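Local coordinates for protein Beta/alpha-amylase (Paenibacillus polymyxa, PDB 3VOC) that hydrolyses alpha-1,4-glucosidic linkages of starch, its family 14 beta-amylase domain, the part described here, releasing maltose from the non-reducing chain ends, at residues A[165-169]-A[181-185]; A[175-179]-A[333-337]; A[193-198]-A[244-248]; A[229-233]-A[290-294]. All blocks are in the same frame, centred on the assembly; numbering follows the deposited sequence. Where two conformers were deposited one is given.

Overall arrangement
All four contacts belong to the long loops and helices that follow strands 153-156, 275-279 and 318-321 of the parallel beta/alpha barrel. Contact 1 lies beside the predicted proton donor, Glu163, whose side chain is about 5 Å from that of Tyr169. Contact 2, about 15 Å away between centres, adjoins it through Trp175 NE1 and Tyr169 CB, 3.5 Å apart, and puts the side chain of Ser336 about 3 Å from that of His284, probably substrate-binding. Contact 3, about 16 Å from contact 1 between centres, joins it where Phe183 and Ala185 pack on helix 240-268. Contact 4 meets contact 2 through Tyr335 and Pro290, and contact 3 through Phe231 and Leu246.

Contact 1: A[165-169]-A[181-185]; sequences RYPSY and GKFQA
Gln184 lies folded over the backbone of 165-169, covering the turn from Tyr166 to Ser168: its CG is 3.8 Å from Tyr166 CB, its CD 3.3 Å from Pro167 O, and its NE2 3.6 Å from Ser168 CA. With chi1 and chi2 both m, the side chain curls back so that NE2 donates to Lys182 O (3.0 Å). An amide suits this place, since NE2 can donate to a carbonyl of its own segment while CB and CG pack against Tyr166. The two irregular segments run roughly antiparallel (150°), with Ser168 CA 5.1 Å from Lys182 CA and Tyr169 CA 4.5 Å from Gly181 CA. One backbone hydrogen bond, Lys182 N to Ser168 O (2.9 Å), joins them. Both belong to the long barrel loop between strand 153-156 and helix 188-202, and their pairing closes off the 11-residue irregular excursion between them, near the active site, where Arg165 forms a salt bridge with Glu163, the predicted proton donor. Pro167 centres an inverse gamma turn, with a weak bond from Ser168 N to Tyr166 O (2.9 Å); Arg165 NH1 also donates to Tyr166 O (3.0 Å). Gly181, at phi 83° and psi -158°, brings its CA within 3.1 Å of Ser168 O, where a CB would clash. The Tyr166 ring stacks on Tyr249, and its OH is hydrogen-bonded to Tyr249 O.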
loop_
_atom_site.group_PDB
_atom_site.type_symbol
_atom_site.label_atom_id
_atom_site.label_comp_id
_atom_site.label_asym_id
_atom_site.label_seq_id
_atom_site.Cartn_x
_atom_site.Cartn_y
_atom_site.Cartn_z
ATOM N N ARG A 165 -4.489 1.314 3.006
ATOM C CA ARG A 165 -4.877 1.004 4.379
ATOM C C ARG A 165 -4.892 2.288 5.192
ATOM O O ARG A 165 -4.460 3.342 4.705
ATOM C CB ARG A 165 -3.908 -0.008 5.023
ATOM C CG ARG A 165 -2.460 0.502 5.167
ATOM C CD ARG A 165 -1.686 -0.376 6.142
ATOM N NE ARG A 165 -0.250 -0.083 6.164
ATOM C CZ ARG A 165 0.340 0.781 6.988
ATOM N NH1 ARG A 165 -0.381 1.505 7.856
ATOM N NH2 ARG A 165 1.662 0.938 6.933
ATOM N N TYR A 166 -5.391 2.189 6.422
ATOM C CA TYR A 166 -5.260 3.246 7.414
ATOM C C TYR A 166 -3.895 3.161 8.075
ATOM O O TYR A 166 -3.283 2.106 8.035
ATOM C CB TYR A 166 -6.336 3.092 8.478
ATOM C CG TYR A 166 -7.719 3.408 7.950
ATOM C CD1 TYR A 166 -8.184 4.730 7.921
ATOM C CD2 TYR A 166 -8.564 2.392 7.497
ATOM C CE1 TYR A 166 -9.448 5.044 7.439
ATOM C CE2 TYR A 166 -9.839 2.690 6.998
ATOM C CZ TYR A 166 -10.274 4.026 6.983
ATOM O OH TYR A 166 -11.536 4.348 6.524
ATOM N N PRO A 167 -3.418 4.263 8.694
ATOM C CA PRO A 167 -2.131 4.247 9.390
ATOM C C PRO A 167 -2.280 3.631 10.792
ATOM O O PRO A 167 -2.013 4.282 11.811
ATOM C CB PRO A 167 -1.779 5.726 9.487
ATOM C CG PRO A 167 -3.131 6.400 9.644
ATOM C CD PRO A 167 -4.009 5.622 8.671
ATOM N N SER A 168 -2.687 2.373 10.817
ATOM C CA SER A 168 -3.222 1.753 12.024
ATOM C C SER A 168 -2.145 1.292 12.992
ATOM O O SER A 168 -2.419 1.148 14.181
ATOM C CB SER A 168 -4.106 0.570 11.636
ATOM O OG SER A 168 -3.370 -0.337 10.831
ATOM N N TYR A 169 -0.946 1.033 12.479
ATOM C CA TYR A 169 0.175 0.640 13.333
ATOM C C TYR A 169 1.362 1.579 13.085
ATOM O O TYR A 169 1.856 1.704 11.959
ATOM C CB TYR A 169 0.521 -0.856 13.150
ATOM C CG TYR A 169 1.189 -1.208 11.823
ATOM C CD1 TYR A 169 0.440 -1.441 10.657
ATOM C CD2 TYR A 169 2.580 -1.305 11.744
ATOM C CE1 TYR A 169 1.086 -1.754 9.439
ATOM C CE2 TYR A 169 3.219 -1.618 10.562
ATOM C CZ TYR A 169 2.478 -1.843 9.417
ATOM O OH TYR A 169 3.161 -2.154 8.269
ATOM N N GLY A 181 -2.568 -2.579 16.647
ATOM C CA GLY A 181 -2.705 -1.192 16.229
ATOM C C GLY A 181 -4.030 -0.634 16.699
ATOM O O GLY A 181 -4.634 -1.149 17.664
ATOM N N LYS A 182 -4.494 0.424 16.033
ATOM C CA LYS A 182 -5.716 1.116 16.466
ATOM C C LYS A 182 -6.534 1.564 15.258
ATOM O O LYS A 182 -5.961 1.843 14.194
ATOM C CB LYS A 182 -5.374 2.338 17.339
ATOM C CG LYS A 182 -4.796 1.973 18.699
ATOM C CD LYS A 182 -4.338 3.175 19.500
ATOM C CE LYS A 182 -3.681 2.725 20.823
ATOM N NZ LYS A 182 -3.223 3.921 21.611
ATOM N N PHE A 183 -7.863 1.620 15.431
ATOM C CA PHE A 183 -8.754 2.260 14.452
ATOM C C PHE A 183 -8.370 3.734 14.260
ATOM O O PHE A 183 -7.881 4.373 15.183
ATOM C CB PHE A 183 -10.233 2.136 14.874
ATOM C CG PHE A 183 -10.775 0.732 14.801
ATOM C CD1 PHE A 183 -11.256 0.103 15.940
ATOM C CD2 PHE A 183 -10.830 0.047 13.595
ATOM C CE1 PHE A 183 -11.754 -1.198 15.884
ATOM C CE2 PHE A 183 -11.336 -1.268 13.527
ATOM C CZ PHE A 183 -11.802 -1.885 14.673
ATOM N N GLN A 184 -8.616 4.259 13.061
ATOM C CA GLN A 184 -8.076 5.549 12.626
ATOM C C GLN A 184 -9.180 6.467 12.109
ATOM O O GLN A 184 -9.017 7.161 11.088
ATOM C CB GLN A 184 -7.024 5.310 11.533
ATOM C CG GLN A 184 -5.832 4.452 11.987
ATOM C CD GLN A 184 -4.985 5.164 13.035
ATOM O OE1 GLN A 184 -4.770 6.370 12.943
ATOM N NE2 GLN A 184 -4.496 4.417 14.035
ATOM N N ALA A 185 -10.315 6.462 12.811
ATOM C CA ALA A 185 -11.487 7.199 12.371
ATOM C C ALA A 185 -11.926 8.212 13.420
ATOM O O ALA A 185 -13.128 8.443 13.594
ATOM C CB ALA A 185 -12.640 6.220 12.048
#

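Contact 2: A[175-179]-A[333-337]; sequences WSYPG and PNYSL
Asn334, Pro178 and Tyr177 bury most of the surface in this small contact, 187 Å² over both sides. Neither segment is a regular helix or strand, and the closest backbone approach is Pro178 CA to Asn334 CA, 5.3 Å. Residues 176-179 form a type VI (cis-proline) turn, closed by Gly179 N bonding to Ser176 O (2.8 Å); Trp175 NE1 donates further to Gly179 O (2.8 Å). Proline suits position 178 because it readily adopts the cis peptide bond of this turn. The CA-to-CB bond of Pro178 points toward 333-337, and its CG, in a C-gamma endo ring, makes close van der Waals contacts with Asn334 OD1 (3.2 Å) and Pro333 O (3.6 Å). Asn334, with chi1 m, places its CG 3.7 Å from Tyr177 CE2. Tyr177, chi1 t, extends its ring so that OH comes 3.8 Å from Ser336 CB; its long side chain bridges a gap that its own backbone does not close. Gln286 NE2 bonds to both Pro178 O and Pro333 O, and Ser336 OG to His284 ND1. This is loop-to-loop packing at the mouth of a beta/alpha barrel, beside His284, a substrate-binding residue by similarity.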
loop_
_atom_site.group_PDB
_atom_site.type_symbol
_atom_site.label_atom_id
_atom_site.label_comp_id
_atom_site.label_asym_id
_atom_site.label_seq_id
_atom_site.Cartn_x
_atom_site.Cartn_y
_atom_site.Cartn_z
ATOM N N TRP A 175 2.908 2.157 19.133
ATOM C CA TRP A 175 2.750 0.783 18.651
ATOM C C TRP A 175 4.082 0.037 18.697
ATOM O O TRP A 175 5.114 0.601 18.373
ATOM C CB TRP A 175 2.213 0.776 17.216
ATOM C CG TRP A 175 2.151 -0.586 16.614
ATOM C CD1 TRP A 175 1.122 -1.474 16.720
ATOM C CD2 TRP A 175 3.173 -1.235 15.840
ATOM N NE1 TRP A 175 1.441 -2.645 16.054
ATOM C CE2 TRP A 175 2.690 -2.520 15.504
ATOM C CE3 TRP A 175 4.454 -0.859 15.408
ATOM C CZ2 TRP A 175 3.438 -3.434 14.738
ATOM C CZ3 TRP A 175 5.202 -1.770 14.644
ATOM C CH2 TRP A 175 4.689 -3.041 14.320
ATOM N N SER A 176 4.039 -1.233 19.095
ATOM C CA SER A 176 5.144 -2.162 18.837
ATOM C C SER A 176 4.577 -3.524 18.463
ATOM O O SER A 176 3.488 -3.908 18.898
ATOM C CB SER A 176 6.090 -2.270 20.048
ATOM O OG SER A 176 5.382 -2.735 21.173
ATOM N N TYR A 177 5.304 -4.250 17.623
ATOM C CA TYR A 177 4.862 -5.564 17.179
ATOM C C TYR A 177 4.743 -6.460 18.427
ATOM O O TYR A 177 5.573 -6.343 19.330
ATOM C CB TYR A 177 5.890 -6.112 16.194
ATOM C CG TYR A 177 5.513 -7.417 15.536
ATOM C CD1 TYR A 177 4.606 -7.444 14.466
ATOM C CD2 TYR A 177 6.082 -8.626 15.964
ATOM C CE1 TYR A 177 4.262 -8.639 13.854
ATOM C CE2 TYR A 177 5.753 -9.842 15.345
ATOM C CZ TYR A 177 4.839 -9.831 14.288
ATOM O OH TYR A 177 4.486 -11.001 13.669
ATOM N N PRO A 178 3.709 -7.323 18.508
ATOM C CA PRO A 178 2.634 -7.603 17.546
ATOM C C PRO A 178 1.308 -6.899 17.874
ATOM O O PRO A 178 0.250 -7.503 17.739
ATOM C CB PRO A 178 2.451 -9.111 17.707
ATOM C CG PRO A 178 2.637 -9.315 19.243
ATOM C CD PRO A 178 3.612 -8.213 19.688
ATOM N N GLY A 179 1.368 -5.642 18.306
ATOM C CA GLY A 179 0.156 -4.876 18.635
ATOM C C GLY A 179 -0.784 -4.847 17.438
ATOM O O GLY A 179 -0.342 -4.745 16.283
ATOM N N PRO A 333 2.674 -15.049 21.223
ATOM C CA PRO A 333 1.682 -13.980 21.222
ATOM C C PRO A 333 1.482 -13.265 19.870
ATOM O O PRO A 333 0.679 -12.344 19.803
ATOM C CB PRO A 333 2.256 -12.998 22.243
ATOM C CG PRO A 333 3.748 -13.096 22.033
ATOM C CD PRO A 333 4.018 -14.545 21.579
ATOM N N ASN A 334 2.204 -13.661 18.821
ATOM C CA ASN A 334 2.151 -12.926 17.541
ATOM C C ASN A 334 0.937 -13.264 16.688
ATOM O O ASN A 334 0.454 -12.421 15.893
ATOM C CB ASN A 334 3.437 -13.150 16.738
ATOM C CG ASN A 334 4.664 -12.632 17.467
ATOM O OD1 ASN A 334 4.558 -11.774 18.350
ATOM N ND2 ASN A 334 5.830 -13.139 17.104
ATOM N N TYR A 335 0.460 -14.500 16.863
ATOM C CA TYR A 335 -0.669 -15.046 16.131
ATOM C C TYR A 335 -0.551 -14.719 14.646
ATOM O O TYR A 335 -1.464 -14.156 14.040
ATOM C CB TYR A 335 -1.983 -14.543 16.730
ATOM C CG TYR A 335 -2.262 -15.100 18.109
ATOM C CD1 TYR A 335 -2.683 -16.426 18.276
ATOM C CD2 TYR A 335 -2.083 -14.313 19.246
ATOM C CE1 TYR A 335 -2.934 -16.951 19.546
ATOM C CE2 TYR A 335 -2.340 -14.824 20.526
ATOM C CZ TYR A 335 -2.772 -16.136 20.663
ATOM O OH TYR A 335 -3.016 -16.650 21.915
ATOM N N SER A 336 0.592 -15.095 14.076
ATOM C CA SER A 336 0.986 -14.644 12.741
ATOM C C SER A 336 0.885 -15.780 11.725
ATOM O O SER A 336 1.560 -16.794 11.856
ATOM C CB SER A 336 2.421 -14.102 12.782
ATOM O OG SER A 336 2.881 -13.793 11.482
ATOM N N LEU A 337 0.060 -15.589 10.699
ATOM C CA LEU A 337 -0.141 -16.608 9.675
ATOM C C LEU A 337 -0.007 -16.015 8.262
ATOM O O LEU A 337 -0.950 -16.071 7.478
ATOM C CB LEU A 337 -1.509 -17.283 9.864
ATOM C CG LEU A 337 -1.693 -18.103 11.145
ATOM C CD1 LEU A 337 -3.181 -18.390 11.397
ATOM C CD2 LEU A 337 -0.868 -19.409 11.085
#

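Contact 3: A[193-198]-A[244-248]; sequences AFRTAM and DFLSW
Both segments are helical, 193-198 within helix 188-202 and 244-248 within helix 240-268; their local axes approach to 10.9 Å and cross at 109°. The nearest CA pairs are Phe194 to Trp248 (7.0 Å) and Met198 to Asp244 (8.1 Å). Trp248, pointing toward the other helix with chi1 t, is a knob in the hole formed by Ala193, Phe194, Ala197 and Met198. Two alanines suit this hole because their small methyls let the indole settle close: Ala197 CB lies 3.5 Å from Trp248 CD1, and Ala193 CB 3.9 Å from Trp248 CZ2. Phe194 CB sits squarely over the indole, 3.6 Å from the centroid of the Trp248 six-membered ring, a CH-pi contact. The Phe194 ring, chi1 t, reaches on to Phe245, whose edge meets its face in a T-shaped pair with centroids 5.6 Å apart and planes at 84°. The long, unbranched Met198, chi1 and chi2 m, brings its SD 3.8 Å from Asp244 CG and its CE 4.4 Å from Trp248 CB. The buried Asp244 carboxylate is satisfied by Lys201, Tyr202 and Trp212. What results is an aromatic cluster of Phe194, Phe245 and Trp248, with one knob-into-hole contact between two steeply crossed helices of the beta/alpha-barrel domain.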
loop_
_atom_site.group_PDB
_atom_site.type_symbol
_atom_site.label_atom_id
_atom_site.label_comp_id
_atom_site.label_asym_id
_atom_site.label_seq_id
_atom_site.Cartn_x
_atom_site.Cartn_y
_atom_site.Cartn_z
ATOM N N ALA A 193 -18.317 11.820 8.936
ATOM C CA ALA A 193 -18.533 11.033 7.730
ATOM C C ALA A 193 -19.253 9.728 8.063
ATOM O O ALA A 193 -20.128 9.300 7.320
ATOM C CB ALA A 193 -17.215 10.758 7.014
ATOM N N PHE A 194 -18.892 9.104 9.187
ATOM C CA PHE A 194 -19.591 7.890 9.631
ATOM C C PHE A 194 -21.042 8.199 10.013
ATOM O O PHE A 194 -21.948 7.453 9.641
ATOM C CB PHE A 194 -18.838 7.215 10.799
ATOM C CG PHE A 194 -19.496 5.935 11.333
ATOM C CD1 PHE A 194 -19.876 4.900 10.470
ATOM C CD2 PHE A 194 -19.696 5.763 12.709
ATOM C CE1 PHE A 194 -20.451 3.726 10.964
ATOM C CE2 PHE A 194 -20.272 4.575 13.226
ATOM C CZ PHE A 194 -20.650 3.561 12.351
ATOM N N ARG A 195 -21.265 9.292 10.750
ATOM C CA ARG A 195 -22.632 9.691 11.106
ATOM C C ARG A 195 -23.468 9.914 9.838
ATOM O O ARG A 195 -24.581 9.383 9.703
ATOM C CB ARG A 195 -22.622 10.971 11.967
ATOM C CG ARG A 195 -22.095 10.761 13.360
ATOM C CD ARG A 195 -21.731 12.071 14.058
ATOM N NE ARG A 195 -20.992 11.748 15.277
ATOM C CZ ARG A 195 -20.014 12.474 15.808
ATOM N NH1 ARG A 195 -19.625 13.610 15.231
ATOM N NH2 ARG A 195 -19.421 12.043 16.924
ATOM N N THR A 196 -22.923 10.696 8.910
ATOM C CA THR A 196 -23.600 10.997 7.649
ATOM C C THR A 196 -23.876 9.713 6.859
ATOM O O THR A 196 -24.983 9.520 6.330
ATOM C CB THR A 196 -22.797 12.015 6.810
ATOM O OG1 THR A 196 -22.542 13.171 7.601
ATOM C CG2 THR A 196 -23.569 12.449 5.570
ATOM N N ALA A 197 -22.887 8.828 6.797
ATOM C CA ALA A 197 -23.068 7.545 6.115
ATOM C C ALA A 197 -24.221 6.734 6.730
ATOM O O ALA A 197 -24.999 6.092 5.998
ATOM C CB ALA A 197 -21.774 6.735 6.139
ATOM N N MET A 198 -24.356 6.755 8.055
ATOM C CA MET A 198 -25.442 5.990 8.678
ATOM C C MET A 198 -26.810 6.653 8.522
ATOM O O MET A 198 -27.832 5.973 8.349
ATOM C CB MET A 198 -25.138 5.702 10.146
ATOM C CG MET A 198 -23.903 4.801 10.342
ATOM S SD MET A 198 -24.029 3.200 9.514
ATOM C CE MET A 198 -23.044 3.498 8.020
ATOM N N ASP A 244 -21.702 -2.436 10.625
ATOM C CA ASP A 244 -21.856 -1.150 9.954
ATOM C C ASP A 244 -20.584 -0.304 10.044
ATOM O O ASP A 244 -20.186 0.323 9.061
ATOM C CB ASP A 244 -23.054 -0.362 10.512
ATOM C CG ASP A 244 -24.327 -0.599 9.723
ATOM O OD1 ASP A 244 -24.253 -0.749 8.485
ATOM O OD2 ASP A 244 -25.418 -0.611 10.328
ATOM N N PHE A 245 -19.965 -0.255 11.225
ATOM C CA PHE A 245 -18.741 0.527 11.367
ATOM C C PHE A 245 -17.618 -0.026 10.466
ATOM O O PHE A 245 -16.982 0.731 9.725
ATOM C CB PHE A 245 -18.236 0.612 12.820
ATOM C CG PHE A 245 -16.842 1.174 12.911
ATOM C CD1 PHE A 245 -16.611 2.521 12.628
ATOM C CD2 PHE A 245 -15.759 0.352 13.210
ATOM C CE1 PHE A 245 -15.332 3.051 12.656
ATOM C CE2 PHE A 245 -14.470 0.878 13.247
ATOM C CZ PHE A 245 -14.262 2.246 12.968
ATOM N N LEU A 246 -17.377 -1.335 10.543
ATOM C CA LEU A 246 -16.277 -1.942 9.795
ATOM C C LEU A 246 -16.504 -1.876 8.303
ATOM O O LEU A 246 -15.557 -1.663 7.555
ATOM C CB LEU A 246 -16.065 -3.403 10.212
ATOM C CG LEU A 246 -15.342 -3.642 11.530
ATOM C CD1 LEU A 246 -15.238 -5.134 11.789
ATOM C CD2 LEU A 246 -13.952 -2.996 11.521
ATOM N N SER A 247 -17.752 -2.081 7.866
ATOM C CA SER A 247 -18.078 -1.953 6.440
ATOM C C SER A 247 -17.830 -0.530 5.943
ATOM O O SER A 247 -17.246 -0.329 4.862
ATOM C CB SER A 247 -19.526 -2.375 6.166
ATOM O OG SER A 247 -19.808 -2.291 4.783
ATOM N N TRP A 248 -18.272 0.458 6.726
ATOM C CA TRP A 248 -18.047 1.858 6.366
ATOM C C TRP A 248 -16.544 2.194 6.348
ATOM O O TRP A 248 -16.045 2.863 5.444
ATOM C CB TRP A 248 -18.781 2.817 7.326
ATOM C CG TRP A 248 -18.265 4.234 7.166
ATOM C CD1 TRP A 248 -18.622 5.135 6.190
ATOM C CD2 TRP A 248 -17.268 4.883 7.969
ATOM N NE1 TRP A 248 -17.917 6.309 6.351
ATOM C CE2 TRP A 248 -17.085 6.183 7.438
ATOM C CE3 TRP A 248 -16.515 4.493 9.094
ATOM C CZ2 TRP A 248 -16.175 7.094 7.983
ATOM C CZ3 TRP A 248 -15.610 5.397 9.635
ATOM C CH2 TRP A 248 -15.461 6.696 9.086
#

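Contact 4: A[229-233]-A[290-294]; sequences DGFYT and PAMPH
Two surface loops of the beta/alpha-barrel domain meet here, one leading into helix 240-268, the other into helix 295-300, whose N-cap is His294. Residues 231-233 have helical backbone angles without the regular bonds; the nearest CA pairs are Tyr232 to Met292 (5.7 Å) and Thr233 to Ala291 (6.1 Å). Among the ring contacts, Pro293 lies over one face of Tyr232, its CG 3.8 Å from the ring centroid and 6° off the normal, a CH-pi interaction; Pro293 CD is 3.6 Å from Tyr232 CD2. The flat, electron-rich face of Tyr232, chi1 t, suits the C-H bonds of the compact, puckered Pro293 ring. Van der Waals contacts follow around the Ala291 carbonyl: its O is 3.2 Å from Thr233 CG2 and 3.8 Å from Tyr232 CB, while Ala291 CB is looser, 4.2 Å from Thr233 CG2. Met292 starts with its CA-to-CB bond away, yet its side chain, chi1 p, returns in the conformer given to place CE 3.6 Å from Asp229 OD1, which forms a salt bridge with Arg180. The polar link is a water: its oxygen accepts from Thr233 N (3.1 Å) and donates to Asp229 O (2.7 Å) and Ala291 O (2.8 Å).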
loop_
_atom_site.group_PDB
_atom_site.type_symbol
_atom_site.label_atom_id
_atom_site.label_comp_id
_atom_site.label_asym_id
_atom_site.label_seq_id
_atom_site.Cartn_x
_atom_site.Cartn_y
_atom_site.Cartn_z
ATOM N N ASP A 229 -9.656 -2.632 21.552
ATOM C CA ASP A 229 -9.126 -3.936 21.929
ATOM C C ASP A 229 -10.198 -4.997 22.118
ATOM O O ASP A 229 -10.040 -6.134 21.663
ATOM C CB ASP A 229 -8.262 -3.855 23.171
ATOM C CG ASP A 229 -6.797 -4.029 22.860
ATOM O OD1 ASP A 229 -6.352 -3.614 21.752
ATOM O OD2 ASP A 229 -6.089 -4.572 23.737
ATOM N N GLY A 230 -11.279 -4.621 22.785
ATOM C CA GLY A 230 -12.337 -5.576 23.112
ATOM C C GLY A 230 -13.449 -5.606 22.087
ATOM O O GLY A 230 -14.536 -6.086 22.367
ATOM N N PHE A 231 -13.162 -5.140 20.876
ATOM C CA PHE A 231 -14.209 -4.936 19.902
ATOM C C PHE A 231 -14.821 -6.264 19.465
ATOM O O PHE A 231 -16.006 -6.332 19.181
ATOM C CB PHE A 231 -13.697 -4.092 18.730
ATOM C CG PHE A 231 -14.752 -3.752 17.726
ATOM C CD1 PHE A 231 -15.811 -2.917 18.061
ATOM C CD2 PHE A 231 -14.691 -4.274 16.444
ATOM C CE1 PHE A 231 -16.800 -2.621 17.130
ATOM C CE2 PHE A 231 -15.671 -3.971 15.509
ATOM C CZ PHE A 231 -16.719 -3.147 15.856
ATOM N N TYR A 232 -14.033 -7.338 19.455
ATOM C CA TYR A 232 -14.617 -8.660 19.196
ATOM C C TYR A 232 -15.308 -9.218 20.447
ATOM O O TYR A 232 -16.512 -9.552 20.417
ATOM C CB TYR A 232 -13.571 -9.655 18.650
ATOM C CG TYR A 232 -14.126 -11.046 18.422
ATOM C CD1 TYR A 232 -14.863 -11.349 17.271
ATOM C CD2 TYR A 232 -13.933 -12.059 19.374
ATOM C CE1 TYR A 232 -15.384 -12.633 17.068
ATOM C CE2 TYR A 232 -14.451 -13.342 19.186
ATOM C CZ TYR A 232 -15.175 -13.620 18.040
ATOM O OH TYR A 232 -15.679 -14.891 17.869
ATOM N N THR A 233 -14.552 -9.299 21.547
ATOM C CA THR A 233 -15.032 -9.960 22.766
ATOM C C THR A 233 -16.230 -9.295 23.470
ATOM O O THR A 233 -16.961 -9.961 24.222
ATOM C CB THR A 233 -13.896 -10.169 23.790
ATOM O OG1 THR A 233 -13.159 -8.960 23.931
ATOM C CG2 THR A 233 -12.958 -11.263 23.327
ATOM N N PRO A 290 -7.368 -15.570 19.839
ATOM C CA PRO A 290 -8.743 -15.926 20.238
ATOM C C PRO A 290 -9.584 -14.721 20.689
ATOM O O PRO A 290 -10.793 -14.681 20.426
ATOM C CB PRO A 290 -8.537 -16.919 21.390
ATOM C CG PRO A 290 -7.149 -16.652 21.904
ATOM C CD PRO A 290 -6.350 -16.197 20.701
ATOM N N ALA A 291 -8.944 -13.744 21.329
ATOM C CA ALA A 291 -9.635 -12.580 21.913
ATOM C C ALA A 291 -9.836 -11.430 20.917
ATOM O O ALA A 291 -10.750 -10.610 21.088
ATOM C CB ALA A 291 -8.866 -12.070 23.154
ATOM N N MET A 292 -8.998 -11.345 19.892
ATOM C CA MET A 292 -9.134 -10.299 18.873
ATOM C C MET A 292 -8.819 -10.826 17.466
ATOM O O MET A 292 -7.902 -10.309 16.801
ATOM C CB MET A 292 -8.268 -9.080 19.229
ATOM C CG MET A 292 -6.774 -9.404 19.461
ATOM S SD MET A 292 -5.662 -7.977 19.511
ATOM C CE MET A 292 -6.423 -7.073 20.875
ATOM N N PRO A 293 -9.566 -11.849 16.999
ATOM C CA PRO A 293 -9.224 -12.468 15.719
ATOM C C PRO A 293 -9.255 -11.445 14.581
ATOM O O PRO A 293 -10.210 -10.654 14.463
ATOM C CB PRO A 293 -10.309 -13.546 15.539
ATOM C CG PRO A 293 -11.477 -13.026 16.328
ATOM C CD PRO A 293 -10.876 -12.320 17.505
ATOM N N HIS A 294 -8.188 -11.444 13.777
ATOM C CA HIS A 294 -8.047 -10.505 12.655
ATOM C C HIS A 294 -8.051 -9.031 13.087
ATOM O O HIS A 294 -8.378 -8.146 12.293
ATOM C CB HIS A 294 -9.094 -10.793 11.556
ATOM C CG HIS A 294 -9.030 -12.201 11.035
ATOM N ND1 HIS A 294 -8.025 -12.635 10.197
ATOM C CD2 HIS A 294 -9.809 -13.283 11.281
ATOM C CE1 HIS A 294 -8.201 -13.919 9.929
ATOM N NE2 HIS A 294 -9.278 -14.334 10.574
HETATM O O HOH W 1 -11.777 -8.045 21.058
#